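PDB 6MX6: Pre-mRNA-processing-splicing factor 8 from Cryptococcus neoformans var. grubii serotype A, which carries the intein crystallised here, a Hint-family domain that probably excises itself from the spliceosomal protein by protein splicing. Local coordinates for residues T10-A15 and V20-V25; R53-T56 and E61-V64; Y165-Y168 and V172-N175. All coordinates share one frame; numbering follows the deposited sequence.

How the contacts relate
Three antiparallel hairpins follow one another along the chain in numerical order, contact 3 lying at its C-terminal end. Contact 2 forms the edge of a six-stranded antiparallel sheet, whereas contacts 1 and 3 each stand as a two-stranded antiparallel pair. The centre of contact 3 is about 10 Å from that of contact 1 and about 13 Å from that of contact 2; the centres of contacts 1 and 2 are about 17 Å apart. Probable hydrogen bonds run from contact 3 to both others, Tyr168 N to Arg11 O (2.9 Å) and Arg167 NH1 to Glu61 O (2.9 Å), so the late hairpin ties together two earlier parts of the intein's beta-rich fold.

Contact 1. Residues T10-A15 and V20-V25; sequences TRLLRA and VLVEDV
Val20 holds Leu12 in the hydrogen-bonded pair of an antiparallel hairpin: Val20 N donates to Leu12 O (2.9 Å, 163° at the hydrogen), and Leu12 N returns the bond to Val20 O (2.8 Å). The side chain of Val20 meets Arg14, which crosses it at about a right angle. With CG1 of Val20 set between the backbone N and the carbonyl carbon (chi1 56°), CG2 is turned to one face of the Arg14 guanidinium, 3.6 Å from NH2 and offset toward the rim of the group.

Leu21 forms the next, non-hydrogen-bonded pair with Arg11. Its CD2 touches the aliphatic CG of Arg11 at 3.6 Å, while the charged end of that arginine leads away to a salt bridge with Glu19 and a cation-pi contact with Tyr168.

Val22 begins a short 3-10 turn, yet its N still donates to Thr10 O (2.9 Å). The N-H...O angle of 140° shows a more bent bond than at Val20. CB of Val22 lies 3.9 Å from Leu12 CD1. Val25 reaches the same methyl from farther on, CG2 to CD1 at 4.2 Å, and Phe157 of strand 152-159 touches Leu12, Val22 and Val25.

Leu12 thus joins Val22, Val25 and Phe157 in an apolar cluster, whereas Val20 offers its methyl to the face of the Arg14 guanidinium. Arg11 contributes hydrocarbon to Leu21 and directs its charge to Glu19, which implies that backbone bonds and apolar contact pin the hairpin while the charge of Arg11 is balanced outside the two segments.

Contact 2. Residues R53-T56 and E61-V64; sequences RIKT and EDLV
Arg53 and Val64 make a non-hydrogen-bonded antiparallel pair, their CA atoms 4.5 Å apart, and Ile54 and Leu63 make the adjoining hydrogen-bonded pair, with Ile54 N donating to Leu63 O at 2.8 Å and Leu63 N to Ile54 O in return. The result is a beta hairpin at the margin of a six-stranded sheet, where strand 52-56 is flanked on its other side by strand 139-147.

Beyond the paired residues, Asp62 draws two basic side chains to a single carboxylate and so builds a salt-bridge network. Arg53 reaches it with CG anti to the backbone N (chi1 178°) and a bend at chi3; NH1 then donates to OD2 of Asp62 at 2.9 Å, and NH2 forms a further salt bridge with Glu148. OD2 of Asp62 offers NH1 the lone pair facing away from OD1, and it lies close to the guanidinium plane although the planes of the two groups are 70° apart. Lys55, two residues along the same strand, reaches the carboxylate as well: NZ donates to OD2 of Asp62 at 2.8 Å through the syn lone pair, with a weak second bond to OD1. OD2 is therefore gripped by two cationic donors, which would probably favour its charged form.

The Arg53 guanidinium is also packed against Val64, whose CG2 lies over one of its faces, 3.7 Å from NH1. On the opposite face of the sheet, Ile54 and Leu63 point into the interior and both touch Leu71 of strand 70-76; Ile54 CD1 and Leu63 CD2 meet at 4.3 Å. At the turn end, one water links the two segments, accepting from Thr56 N at 3.0 Å and donating to Asp62 OD1 at 2.7 Å.

Contact 3. Residues Y165-Y168 and V172-N175; sequences YLRY and VLHN
Tyr165 and Leu173 exchange two backbone hydrogen bonds: Leu173 N donates to Tyr165 O (2.8 Å, 171° at the hydrogen) and Tyr165 N to Leu173 O (2.9 Å, 159°). They form the hydrogen-bonded pair of a short beta hairpin at the C-terminal end of the chain, whose last two modelled residues, His174 and Asn175, match the His-Asn pair in which inteins characteristically end. There His174 ND1 donates to Asn175 O (3.2 Å), with that oxygen almost in the imidazole plane.

Tyr165 and Leu173 also carry the packing. Tyr165 takes the torsion that puts CG between the backbone N and the carbonyl carbon (chi1 59°), folding the ring back over strand 172-174. CB of Leu173 sits over one ring face in a CH-pi contact, 3.8 Å from the centroid. Asn175 N lies at the ring's edge, near its plane. Leu12 of strand 11-13 and Leu6 of strand 6-7 pack against both Tyr165 and Leu173.

Arg167 adds only its CB to this packing, against Leu173 CD1, while its guanidinium forms a salt bridge with Asp169. On the other face, CD2 of Leu166 meets CG2 of Val172 at 3.7 Å.

Contact 1. Residues T10-A15 and V20-V25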
# COMPACT_ATOMS: atom_id res chain seq x y z
N THR A 10 8.20 -6.76 1.23
CA THR A 10 7.69 -5.70 0.37
C THR A 10 8.79 -4.67 0.13
O THR A 10 9.44 -4.21 1.07
CB THR A 10 6.46 -5.05 1.01
OG1 THR A 10 5.43 -6.03 1.24
CG2 THR A 10 5.93 -3.96 0.09
N ARG A 11 9.01 -4.33 -1.14
CA ARG A 11 10.10 -3.45 -1.53
C ARG A 11 9.60 -2.01 -1.63
O ARG A 11 8.68 -1.72 -2.41
CB ARG A 11 10.70 -3.90 -2.87
CG ARG A 11 11.26 -5.32 -2.84
CD ARG A 11 11.26 -5.96 -4.22
NE ARG A 11 12.02 -5.18 -5.18
CZ ARG A 11 12.12 -5.47 -6.48
NH1 ARG A 11 11.50 -6.53 -6.97
NH2 ARG A 11 12.84 -4.68 -7.28
N LEU A 12 10.19 -1.12 -0.84
CA LEU A 12 9.85 0.30 -0.81
C LEU A 12 11.01 1.12 -1.34
O LEU A 12 12.13 0.62 -1.53
CB LEU A 12 9.52 0.73 0.62
CG LEU A 12 8.56 -0.22 1.35
CD1 LEU A 12 8.37 0.19 2.80
CD2 LEU A 12 7.22 -0.25 0.61
N LEU A 13 10.75 2.41 -1.55
CA LEU A 13 11.75 3.35 -2.07
C LEU A 13 12.22 4.28 -0.95
O LEU A 13 11.40 4.94 -0.30
CB LEU A 13 11.19 4.17 -3.23
CG LEU A 13 10.92 3.40 -4.52
CD1 LEU A 13 10.32 4.30 -5.58
CD2 LEU A 13 12.19 2.74 -5.02
N ARG A 14 13.53 4.32 -0.72
CA ARG A 14 14.10 5.36 0.12
C ARG A 14 13.98 6.72 -0.56
O ARG A 14 13.77 6.82 -1.78
CB ARG A 14 15.57 5.08 0.42
CG ARG A 14 15.84 3.89 1.31
CD ARG A 14 17.31 3.84 1.70
NE ARG A 14 17.65 2.65 2.47
CZ ARG A 14 17.44 2.52 3.77
NH1 ARG A 14 16.88 3.51 4.46
NH2 ARG A 14 17.78 1.40 4.39
N ALA A 15 14.15 7.78 0.23
CA ALA A 15 14.05 9.13 -0.32
C ALA A 15 15.08 9.38 -1.43
O ALA A 15 14.85 10.26 -2.27
CB ALA A 15 14.22 10.18 0.78
N VAL A 20 14.51 -0.40 -0.26
CA VAL A 20 14.65 -0.94 1.10
C VAL A 20 13.48 -1.87 1.36
O VAL A 20 12.34 -1.57 0.97
CB VAL A 20 14.72 0.18 2.16
CG1 VAL A 20 13.51 1.11 2.08
CG2 VAL A 20 14.83 -0.41 3.57
N LEU A 21 13.74 -3.02 1.97
CA LEU A 21 12.65 -3.91 2.34
C LEU A 21 11.92 -3.33 3.55
O LEU A 21 12.53 -2.67 4.40
CB LEU A 21 13.17 -5.31 2.65
CG LEU A 21 13.85 -6.06 1.49
CD1 LEU A 21 14.30 -7.45 1.94
CD2 LEU A 21 12.95 -6.15 0.27
N VAL A 22 10.61 -3.56 3.61
CA VAL A 22 9.79 -2.91 4.63
C VAL A 22 10.30 -3.25 6.03
O VAL A 22 10.28 -2.40 6.93
CB VAL A 22 8.30 -3.29 4.46
CG1 VAL A 22 8.10 -4.81 4.59
CG2 VAL A 22 7.45 -2.55 5.47
N GLU A 23 10.78 -4.48 6.23
CA GLU A 23 11.25 -4.88 7.55
C GLU A 23 12.63 -4.32 7.89
O GLU A 23 13.05 -4.43 9.04
CB GLU A 23 11.28 -6.41 7.66
CG GLU A 23 12.33 -7.10 6.81
CD GLU A 23 11.77 -7.56 5.47
OE1 GLU A 23 10.79 -6.95 5.00
OE2 GLU A 23 12.31 -8.52 4.89
N ASP A 24 13.32 -3.72 6.92
CA ASP A 24 14.60 -3.06 7.18
C ASP A 24 14.44 -1.57 7.44
O ASP A 24 15.44 -0.90 7.73
CB ASP A 24 15.56 -3.28 6.00
CG ASP A 24 15.89 -4.75 5.78
OD1 ASP A 24 15.81 -5.52 6.75
OD2 ASP A 24 16.22 -5.13 4.63
N VAL A 25 13.22 -1.05 7.36
CA VAL A 25 12.96 0.36 7.67
C VAL A 25 13.11 0.57 9.16
O VAL A 25 12.48 -0.14 9.97
CB VAL A 25 11.56 0.76 7.19
CG1 VAL A 25 11.21 2.16 7.68
CG2 VAL A 25 11.47 0.67 5.66

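Contact 2. Residues R53-T56 and E61-V64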
# COMPACT_ATOMS: atom_id res chain seq x y z
N ARG A 53 -4.07 -10.87 0.36
CA ARG A 53 -3.34 -10.73 -0.89
C ARG A 53 -4.23 -10.02 -1.90
O ARG A 53 -5.34 -10.47 -2.19
CB ARG A 53 -2.91 -12.10 -1.43
CG ARG A 53 -2.17 -12.03 -2.78
CD ARG A 53 -1.66 -13.38 -3.23
NE ARG A 53 -0.73 -13.92 -2.24
CZ ARG A 53 0.57 -13.69 -2.24
NH1 ARG A 53 1.12 -12.96 -3.21
NH2 ARG A 53 1.34 -14.20 -1.27
N ILE A 54 -3.73 -8.90 -2.43
CA ILE A 54 -4.41 -8.12 -3.45
C ILE A 54 -3.67 -8.32 -4.76
O ILE A 54 -2.46 -8.05 -4.85
CB ILE A 54 -4.47 -6.63 -3.08
CG1 ILE A 54 -5.18 -6.46 -1.74
CG2 ILE A 54 -5.19 -5.83 -4.17
CD1 ILE A 54 -5.02 -5.08 -1.11
N LYS A 55 -4.39 -8.80 -5.78
CA LYS A 55 -3.87 -8.98 -7.12
C LYS A 55 -4.58 -8.04 -8.08
O LYS A 55 -5.81 -7.91 -8.04
CB LYS A 55 -4.07 -10.42 -7.62
CG LYS A 55 -3.34 -11.50 -6.83
CD LYS A 55 -3.64 -12.86 -7.45
CE LYS A 55 -2.47 -13.82 -7.31
NZ LYS A 55 -1.25 -13.31 -7.97
N THR A 56 -3.79 -7.44 -8.98
CA THR A 56 -4.31 -6.53 -9.99
C THR A 56 -4.40 -7.24 -11.34
O THR A 56 -3.74 -8.25 -11.59
CB THR A 56 -3.41 -5.29 -10.11
OG1 THR A 56 -2.05 -5.69 -10.32
CG2 THR A 56 -3.51 -4.44 -8.83
N GLU A 61 3.46 -6.57 -9.03
CA GLU A 61 3.56 -7.47 -7.88
C GLU A 61 2.34 -7.36 -6.98
O GLU A 61 1.82 -6.27 -6.76
CB GLU A 61 4.83 -7.15 -7.07
CG GLU A 61 6.11 -7.70 -7.69
CD GLU A 61 7.30 -7.60 -6.76
OE1 GLU A 61 7.14 -7.10 -5.62
OE2 GLU A 61 8.41 -8.02 -7.17
N ASP A 62 1.90 -8.51 -6.46
CA ASP A 62 0.79 -8.51 -5.50
C ASP A 62 1.13 -7.63 -4.30
O ASP A 62 2.28 -7.58 -3.86
CB ASP A 62 0.49 -9.92 -4.99
CG ASP A 62 0.13 -10.90 -6.09
OD1 ASP A 62 -0.11 -10.48 -7.24
OD2 ASP A 62 0.09 -12.12 -5.78
N LEU A 63 0.11 -6.99 -3.74
CA LEU A 63 0.26 -6.27 -2.47
C LEU A 63 -0.30 -7.15 -1.36
O LEU A 63 -1.46 -7.55 -1.43
CB LEU A 63 -0.47 -4.93 -2.51
CG LEU A 63 -0.41 -4.10 -1.23
CD1 LEU A 63 1.04 -3.69 -0.95
CD2 LEU A 63 -1.32 -2.89 -1.34
N VAL A 64 0.50 -7.44 -0.33
CA VAL A 64 0.05 -8.34 0.73
C VAL A 64 0.13 -7.57 2.05
O VAL A 64 1.19 -7.05 2.40
CB VAL A 64 0.89 -9.62 0.79
CG1 VAL A 64 0.34 -10.56 1.85
CG2 VAL A 64 0.91 -10.33 -0.57
O HOH W 1 -0.94 -8.48 -8.92

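Contact 3. Residues Y165-Y168 and V172-N175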
# COMPACT_ATOMS: atom_id res chain seq x y z
N TYR A 165 3.67 6.93 0.84
CA TYR A 165 5.02 6.59 0.44
C TYR A 165 4.93 5.63 -0.74
O TYR A 165 3.83 5.21 -1.12
CB TYR A 165 5.83 5.98 1.60
CG TYR A 165 5.20 4.73 2.18
CD1 TYR A 165 4.08 4.80 3.00
CD2 TYR A 165 5.74 3.48 1.91
CE1 TYR A 165 3.50 3.66 3.51
CE2 TYR A 165 5.17 2.33 2.43
CZ TYR A 165 4.06 2.42 3.22
OH TYR A 165 3.49 1.28 3.74
N LEU A 166 6.07 5.29 -1.31
CA LEU A 166 6.09 4.58 -2.59
C LEU A 166 6.66 3.17 -2.45
O LEU A 166 7.72 2.98 -1.83
CB LEU A 166 6.90 5.35 -3.62
CG LEU A 166 6.26 6.66 -4.10
CD1 LEU A 166 7.07 7.23 -5.27
CD2 LEU A 166 4.80 6.47 -4.48
N ARG A 167 5.97 2.21 -3.05
CA ARG A 167 6.57 0.92 -3.37
C ARG A 167 7.60 1.10 -4.48
O ARG A 167 7.63 2.12 -5.17
CB ARG A 167 5.48 -0.08 -3.80
CG ARG A 167 5.83 -1.56 -3.60
CD ARG A 167 4.61 -2.46 -3.77
NE ARG A 167 4.22 -2.61 -5.18
CZ ARG A 167 3.35 -3.51 -5.62
NH1 ARG A 167 2.77 -4.34 -4.77
NH2 ARG A 167 3.05 -3.58 -6.91
N TYR A 168 8.45 0.08 -4.65
CA TYR A 168 9.56 0.18 -5.60
C TYR A 168 9.07 0.44 -7.03
O TYR A 168 9.80 1.04 -7.83
CB TYR A 168 10.40 -1.09 -5.55
CG TYR A 168 9.79 -2.21 -6.36
CD1 TYR A 168 8.70 -2.93 -5.87
CD2 TYR A 168 10.27 -2.52 -7.62
CE1 TYR A 168 8.13 -3.94 -6.62
CE2 TYR A 168 9.70 -3.53 -8.37
CZ TYR A 168 8.63 -4.23 -7.87
OH TYR A 168 8.07 -5.23 -8.64
N VAL A 172 1.40 3.73 -4.82
CA VAL A 172 1.27 4.64 -3.69
C VAL A 172 0.63 3.89 -2.52
O VAL A 172 -0.47 3.34 -2.65
CB VAL A 172 0.45 5.88 -4.06
CG1 VAL A 172 0.21 6.75 -2.81
CG2 VAL A 172 1.17 6.69 -5.15
N LEU A 173 1.32 3.90 -1.39
CA LEU A 173 0.93 3.18 -0.18
C LEU A 173 0.68 4.18 0.94
O LEU A 173 1.27 5.26 0.97
CB LEU A 173 2.03 2.20 0.24
CG LEU A 173 2.34 1.08 -0.75
CD1 LEU A 173 3.64 0.38 -0.36
CD2 LEU A 173 1.16 0.10 -0.84
N HIS A 174 -0.19 3.79 1.87
CA HIS A 174 -0.56 4.57 3.05
C HIS A 174 -0.06 3.88 4.31
O HIS A 174 0.08 2.65 4.34
CB HIS A 174 -2.08 4.73 3.12
CG HIS A 174 -2.55 5.70 4.15
ND1 HIS A 174 -2.50 5.45 5.50
CD2 HIS A 174 -3.11 6.93 4.02
CE1 HIS A 174 -3.00 6.48 6.17
NE2 HIS A 174 -3.37 7.39 5.29
N ASN A 175 0.22 4.68 5.35
CA ASN A 175 0.47 4.16 6.71
C ASN A 175 -0.31 2.90 7.03
O ASN A 175 -1.54 2.95 7.17
CB ASN A 175 0.11 5.22 7.76
CG ASN A 175 1.12 6.32 7.85
OD1 ASN A 175 1.86 6.56 6.91
ND2 ASN A 175 1.16 7.00 8.99